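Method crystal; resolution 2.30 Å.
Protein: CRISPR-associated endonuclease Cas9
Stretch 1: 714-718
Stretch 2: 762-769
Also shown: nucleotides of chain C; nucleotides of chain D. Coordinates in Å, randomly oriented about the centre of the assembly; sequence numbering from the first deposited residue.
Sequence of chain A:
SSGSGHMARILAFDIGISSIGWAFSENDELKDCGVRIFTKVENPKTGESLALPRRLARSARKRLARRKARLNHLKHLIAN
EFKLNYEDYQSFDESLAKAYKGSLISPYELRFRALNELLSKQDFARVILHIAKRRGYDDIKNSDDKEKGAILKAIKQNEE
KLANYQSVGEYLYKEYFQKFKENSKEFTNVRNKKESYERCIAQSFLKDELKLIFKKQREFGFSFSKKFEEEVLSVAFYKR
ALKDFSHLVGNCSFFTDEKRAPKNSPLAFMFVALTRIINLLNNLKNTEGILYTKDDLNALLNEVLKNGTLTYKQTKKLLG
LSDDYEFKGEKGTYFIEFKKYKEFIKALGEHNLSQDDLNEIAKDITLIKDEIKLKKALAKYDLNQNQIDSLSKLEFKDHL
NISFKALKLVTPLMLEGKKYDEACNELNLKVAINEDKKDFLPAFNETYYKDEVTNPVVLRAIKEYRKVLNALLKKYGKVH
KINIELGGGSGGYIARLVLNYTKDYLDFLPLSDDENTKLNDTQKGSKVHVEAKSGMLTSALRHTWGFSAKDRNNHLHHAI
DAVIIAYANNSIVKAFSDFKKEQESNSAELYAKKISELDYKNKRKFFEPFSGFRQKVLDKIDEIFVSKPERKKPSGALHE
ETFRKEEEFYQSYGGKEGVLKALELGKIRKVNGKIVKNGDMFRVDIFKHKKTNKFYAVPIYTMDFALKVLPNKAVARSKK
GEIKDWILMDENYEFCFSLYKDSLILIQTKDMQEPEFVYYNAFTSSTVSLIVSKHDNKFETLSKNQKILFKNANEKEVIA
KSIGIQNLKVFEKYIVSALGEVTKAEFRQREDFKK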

ATOM      1  N   ALA A 714      28.037  -6.185 -23.348  1.00 35.43           N
ATOM      2  CA  ALA A 714      27.477  -4.934 -23.834  1.00 33.59           C
ATOM      3  C   ALA A 714      26.654  -5.167 -25.093  1.00 34.29           C
ATOM      4  O   ALA A 714      26.961  -6.039 -25.910  1.00 35.38           O
ATOM      5  N   VAL A 715      25.605  -4.359 -25.249  1.00 34.26           N
ATOM      6  CA  VAL A 715      24.688  -4.520 -26.369  1.00 36.18           C
ATOM      7  C   VAL A 715      25.382  -4.152 -27.673  1.00 41.69           C
ATOM      8  O   VAL A 715      26.114  -3.156 -27.755  1.00 41.42           O
ATOM      9  N   ALA A 716      25.154  -4.965 -28.700  1.00 40.66           N
ATOM     10  CA  ALA A 716      25.581  -4.673 -30.059  1.00 41.73           C
ATOM     11  C   ALA A 716      24.349  -4.578 -30.945  1.00 45.62           C
ATOM     12  O   ALA A 716      23.392  -5.340 -30.772  1.00 45.77           O
ATOM     13  N   ARG A 717      24.366  -3.637 -31.885  1.00 49.20           N
ATOM     14  CA  ARG A 717      23.231  -3.481 -32.784  1.00 53.10           C
ATOM     15  C   ARG A 717      23.081  -4.711 -33.670  1.00 55.82           C
ATOM     16  O   ARG A 717      24.055  -5.393 -33.997  1.00 59.48           O
ATOM     17  N   SER A 718      21.842  -4.994 -34.058  1.00 58.52           N
ATOM     18  CA  SER A 718      21.518  -6.208 -34.787  1.00 60.77           C
ATOM     19  C   SER A 718      20.951  -5.888 -36.162  1.00 61.13           C
ATOM     20  O   SER A 718      20.491  -4.774 -36.431  1.00 58.49           O
ATOM     21  N   ALA A 762      16.781   6.899 -19.752  1.00 33.34           N
ATOM     22  CA  ALA A 762      16.649   5.506 -20.147  1.00 31.18           C
ATOM     23  C   ALA A 762      17.754   5.152 -21.126  1.00 35.46           C
ATOM     24  O   ALA A 762      18.313   6.014 -21.809  1.00 33.67           O
ATOM     25  N   PHE A 763      18.059   3.861 -21.174  1.00 36.60           N
ATOM     26  CA  PHE A 763      18.936   3.279 -22.176  1.00 32.72           C
ATOM     27  C   PHE A 763      18.093   2.336 -23.024  1.00 35.72           C
ATOM     28  O   PHE A 763      17.454   1.425 -22.490  1.00 35.98           O
ATOM     29  N   THR A 764      18.068   2.573 -24.333  1.00 36.54           N
ATOM     30  CA  THR A 764      17.252   1.779 -25.247  1.00 33.27           C
ATOM     31  C   THR A 764      18.135   0.700 -25.863  1.00 35.73           C
ATOM     32  O   THR A 764      19.036   1.000 -26.656  1.00 37.26           O
ATOM     33  N   SER A 765      17.879  -0.557 -25.494  1.00 33.01           N
ATOM     34  CA  SER A 765      18.780  -1.639 -25.879  1.00 37.10           C
ATOM     35  C   SER A 765      18.700  -1.950 -27.366  1.00 37.21           C
ATOM     36  O   SER A 765      19.698  -2.366 -27.962  1.00 42.69           O
ATOM     37  N   SER A 766      17.535  -1.758 -27.985  1.00 33.57           N
ATOM     38  CA  SER A 766      17.423  -2.059 -29.409  1.00 34.59           C
ATOM     39  C   SER A 766      18.263  -1.107 -30.255  1.00 38.25           C
ATOM     40  O   SER A 766      18.823  -1.523 -31.276  1.00 44.09           O
ATOM     41  N   THR A 767      18.380   0.158 -29.853  1.00 36.02           N
ATOM     42  CA  THR A 767      19.154   1.132 -30.613  1.00 37.14           C
ATOM     43  C   THR A 767      20.421   1.595 -29.905  1.00 35.05           C
ATOM     44  O   THR A 767      21.093   2.500 -30.412  1.00 35.55           O
ATOM     45  N   VAL A 768      20.768   0.998 -28.759  1.00 36.20           N
ATOM     46  CA  VAL A 768      21.991   1.307 -28.018  1.00 33.33           C
ATOM     47  C   VAL A 768      22.114   2.818 -27.855  1.00 34.36           C
ATOM     48  O   VAL A 768      23.163   3.405 -28.143  1.00 35.00           O
ATOM     49  N   SER A 769      21.037   3.460 -27.404  1.00 33.17           N
ATOM     50  CA  SER A 769      20.969   4.912 -27.368  1.00 35.41           C
ATOM     51  C   SER A 769      20.374   5.367 -26.043  1.00 36.76           C
ATOM     52  O   SER A 769      19.834   4.572 -25.268  1.00 32.85           O
TER

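The contact between the two stretches is small, burying 309 Å² in total, and it rests largely on three side chains: Val-715 and Arg-717 from the first stretch and Val-768 from the second. No direct hydrogen bond crosses between the stretches, so apolar packing and two bridging waters join them.

Val-715 is buried and points its CA-to-CB bond toward the second stretch. With chi1 in the t well (180°), its two methyls reach different neighbours. CG1 lies 3.7 Å from Val-768 CG2 and also approaches the backbone, 3.2 Å from Ser-765 O. CG2 meets the edge of the Phe-763 ring, 4.0 Å from Phe-763 CZ; that side chain, itself a t rotamer (chi1 164°), also points toward the first stretch and closes off one end of the small apolar cluster.

Val-768 answers from the second stretch. Its backbone has a positive phi (49/49), and its side chain, again t (chi1 -162°), points toward the first stretch. The CG2 methyl fits between Val-715 and the aliphatic part of Arg-717, with Val-768 CG2 lying 3.7 Å from Arg-717 CG as well as from Val-715 CG1. Between these two residues, Ala-716 turns its methyl away and leaves the contact to its neighbours.

Arg-717 starts sideways, but its extended chain (chi1 m, chi2 and chi3 t) brings the guanidinium back over the turn. One face of that group covers Thr-767 CA and Ser-766 O, and Arg-717 NH2 comes within 3.2 Å of Thr-767 CB. The opposite face is covered by N4 of DC1 of chain C, 3.2 Å from Arg-717 CZ. The guanidinium thus lies between protein backbone and a DNA base, with O4 of DT2 near its plane. The same O4 of DT2 is 3.2 Å from Thr-767 CG2.

Water supplies the polar links. Water 1 accepts from Arg-717 NE (2.5 Å) and donates to Thr-767 O (3.0 Å), while water 2 accepts from Ser-718 N (2.5 Å) and donates to Ser-766 O (3.2 Å). Each water thereby pairs a donor of the first stretch with a carbonyl of the second.

The turn that receives these contacts is braced internally. Thr-764 N donates to Ser-769 O (2.8 Å), Ser-769 N returns a bond to Thr-764 O (3.3 Å), and the hydroxyls Thr-767 OG1 and Ser-769 OG, both on p rotamers, are hydrogen-bonded at 2.6 Å. Ser-766, also p, points away from the first stretch, its OG 3.9 Å from C2' of DA4 of chain D.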

ATOM      1  CB  ALA A 714      28.586  -3.918 -24.116  1.00 28.93           C
ATOM      2  CB  VAL A 715      23.427  -3.665 -26.158  1.00 33.64           C
ATOM      3  CG1 VAL A 715      22.470  -3.824 -27.337  1.00 31.63           C
ATOM      4  CG2 VAL A 715      22.741  -4.047 -24.852  1.00 31.45           C
ATOM      5  CB  ALA A 716      26.534  -5.749 -30.590  1.00 41.39           C
ATOM      6  CB  ARG A 717      23.393  -2.229 -33.640  1.00 57.79           C
ATOM      7  CG  ARG A 717      22.851  -0.974 -32.991  1.00 61.60           C
ATOM      8  CD  ARG A 717      22.950   0.189 -33.943  1.00 67.08           C
ATOM      9  NE  ARG A 717      21.981   1.237 -33.646  1.00 70.64           N
ATOM     10  CZ  ARG A 717      20.705   1.201 -34.021  1.00 73.20           C
ATOM     11  NH1 ARG A 717      20.235   0.163 -34.701  1.00 74.30           N
ATOM     12  NH2 ARG A 717      19.899   2.207 -33.720  1.00 73.07           N
ATOM     13  CB  SER A 718      20.509  -7.069 -34.014  1.00 57.89           C
ATOM     14  OG  SER A 718      21.167  -7.916 -33.094  1.00 58.93           O
ATOM     15  CB  ALA A 762      15.279   5.222 -20.773  1.00 28.22           C
ATOM     16  CB  PHE A 763      20.105   2.541 -21.521  1.00 31.43           C
ATOM     17  CG  PHE A 763      20.835   1.611 -22.448  1.00 34.87           C
ATOM     18  CD1 PHE A 763      21.619   2.112 -23.474  1.00 34.99           C
ATOM     19  CD2 PHE A 763      20.741   0.235 -22.289  1.00 32.14           C
ATOM     20  CE1 PHE A 763      22.291   1.260 -24.333  1.00 33.16           C
ATOM     21  CE2 PHE A 763      21.413  -0.621 -23.143  1.00 33.81           C
ATOM     22  CZ  PHE A 763      22.192  -0.105 -24.167  1.00 31.29           C
ATOM     23  CB  THR A 764      16.617   2.669 -26.313  1.00 34.59           C
ATOM     24  OG1 THR A 764      15.886   3.723 -25.674  1.00 34.25           O
ATOM     25  CG2 THR A 764      15.660   1.864 -27.182  1.00 31.62           C
ATOM     26  CB  SER A 765      18.475  -2.896 -25.063  1.00 39.16           C
ATOM     27  OG  SER A 765      17.171  -3.373 -25.337  1.00 38.93           O
ATOM     28  CB  SER A 766      15.960  -2.018 -29.843  1.00 35.68           C
ATOM     29  OG  SER A 766      15.373  -0.758 -29.575  1.00 41.35           O
ATOM     30  CB  THR A 767      18.293   2.355 -30.963  1.00 37.34           C
ATOM     31  OG1 THR A 767      17.769   2.945 -29.766  1.00 37.55           O
ATOM     32  CG2 THR A 767      17.148   1.954 -31.892  1.00 35.22           C
ATOM     33  CB  VAL A 768      23.232   0.712 -28.716  1.00 34.58           C
ATOM     34  CG1 VAL A 768      24.418   0.636 -27.758  1.00 31.57           C
ATOM     35  CG2 VAL A 768      22.919  -0.670 -29.277  1.00 33.46           C
ATOM     36  CB  SER A 769      20.140   5.458 -28.534  1.00 36.49           C
ATOM     37  OG  SER A 769      18.827   4.926 -28.499  1.00 35.95           O
TER
ATOM     38  O5'  DC C   1      27.580   7.308 -33.917  1.00 61.25           O
ATOM     39  C5'  DC C   1      26.442   6.759 -34.561  1.00 50.29           C
ATOM     40  C4'  DC C   1      25.468   7.852 -34.955  1.00 52.94           C
ATOM     41  O4'  DC C   1      24.548   7.341 -35.955  1.00 52.07           O
ATOM     42  C3'  DC C   1      24.587   8.380 -33.831  1.00 48.44           C
ATOM     43  O3'  DC C   1      24.211   9.725 -34.120  1.00 49.32           O
ATOM     44  C2'  DC C   1      23.395   7.432 -33.901  1.00 46.31           C
ATOM     45  C1'  DC C   1      23.247   7.247 -35.411  1.00 46.76           C
ATOM     46  N1   DC C   1      22.678   5.929 -35.803  1.00 49.08           N
ATOM     47  C2   DC C   1      21.400   5.867 -36.366  1.00 48.33           C
ATOM     48  O2   DC C   1      20.760   6.912 -36.519  1.00 47.31           O
ATOM     49  N3   DC C   1      20.899   4.658 -36.729  1.00 50.39           N
ATOM     50  C4   DC C   1      21.623   3.551 -36.546  1.00 51.64           C
ATOM     51  N4   DC C   1      21.086   2.384 -36.918  1.00 45.78           N
ATOM     52  C5   DC C   1      22.930   3.596 -35.975  1.00 51.53           C
ATOM     53  C6   DC C   1      23.414   4.793 -35.623  1.00 49.82           C
ATOM     54  P    DT C   2      23.177  10.521 -33.182  1.00 54.56           P
ATOM     55  OP1  DT C   2      23.450  11.965 -33.355  1.00 59.43           O
ATOM     56  OP2  DT C   2      23.207   9.919 -31.828  1.00 50.39           O
ATOM     57  O5'  DT C   2      21.754  10.200 -33.830  1.00 54.51           O
ATOM     58  C5'  DT C   2      20.578  10.743 -33.261  1.00 52.16           C
ATOM     59  C4'  DT C   2      19.538  10.986 -34.335  1.00 50.49           C
ATOM     60  O4'  DT C   2      19.321   9.762 -35.082  1.00 48.28           O
ATOM     61  C3'  DT C   2      18.168  11.393 -33.823  1.00 52.17           C
ATOM     62  O3'  DT C   2      17.522  12.188 -34.796  1.00 49.80           O
ATOM     63  C2'  DT C   2      17.478  10.045 -33.651  1.00 45.16           C
ATOM     64  C1'  DT C   2      18.008   9.287 -34.862  1.00 46.02           C
ATOM     65  N1   DT C   2      18.075   7.811 -34.671  1.00 45.73           N
ATOM     66  C2   DT C   2      17.100   7.011 -35.228  1.00 46.07           C
ATOM     67  O2   DT C   2      16.161   7.446 -35.869  1.00 47.14           O
ATOM     68  N3   DT C   2      17.262   5.673 -35.000  1.00 43.67           N
ATOM     69  C4   DT C   2      18.280   5.065 -34.289  1.00 44.56           C
ATOM     70  O4   DT C   2      18.341   3.851 -34.143  1.00 43.12           O
ATOM     71  C5   DT C   2      19.270   5.961 -33.736  1.00 46.86           C
ATOM     72  C7   DT C   2      20.423   5.417 -32.942  1.00 41.72           C
ATOM     73  C6   DT C   2      19.120   7.275 -33.954  1.00 44.04           C
ATOM     74  P    DA D   4      13.962  -4.550 -22.699  1.00 39.92           P
ATOM     75  OP1  DA D   4      13.992  -6.011 -22.448  1.00 30.03           O
ATOM     76  OP2  DA D   4      15.180  -3.716 -22.544  1.00 30.38           O
ATOM     77  O5'  DA D   4      13.446  -4.290 -24.182  1.00 39.05           O
ATOM     78  C5'  DA D   4      12.228  -4.852 -24.624  1.00 35.90           C
ATOM     79  C4'  DA D   4      11.959  -4.425 -26.049  1.00 34.00           C
ATOM     80  O4'  DA D   4      11.335  -3.107 -26.056  1.00 31.31           O
ATOM     81  C3'  DA D   4      13.224  -4.285 -26.914  1.00 29.70           C
ATOM     82  O3'  DA D   4      12.948  -4.704 -28.228  1.00 36.66           O
ATOM     83  C2'  DA D   4      13.463  -2.784 -26.879  1.00 26.60           C
ATOM     84  C1'  DA D   4      12.028  -2.320 -26.986  1.00 30.96           C
ATOM     85  N9   DA D   4      11.828  -0.899 -26.726  1.00 32.52           N
ATOM     86  C8   DA D   4      12.615  -0.067 -25.978  1.00 31.92           C
ATOM     87  N7   DA D   4      12.199   1.179 -25.964  1.00 33.55           N
ATOM     88  C5   DA D   4      11.073   1.160 -26.776  1.00 34.60           C
ATOM     89  C6   DA D   4      10.172   2.167 -27.180  1.00 37.19           C
ATOM     90  N6   DA D   4      10.271   3.442 -26.793  1.00 37.22           N
ATOM     91  N1   DA D   4       9.154   1.807 -27.991  1.00 35.99           N
ATOM     92  C2   DA D   4       9.058   0.532 -28.378  1.00 34.75           C
ATOM     93  N3   DA D   4       9.845  -0.496 -28.070  1.00 34.92           N
ATOM     94  C4   DA D   4      10.839  -0.110 -27.256  1.00 33.14           C
HETATM   95  O   HOH W   1      23.340   2.985 -32.398  1.00 46.88           O
HETATM   96  O   HOH W   2      19.826  -3.609 -33.453  1.00 48.07           O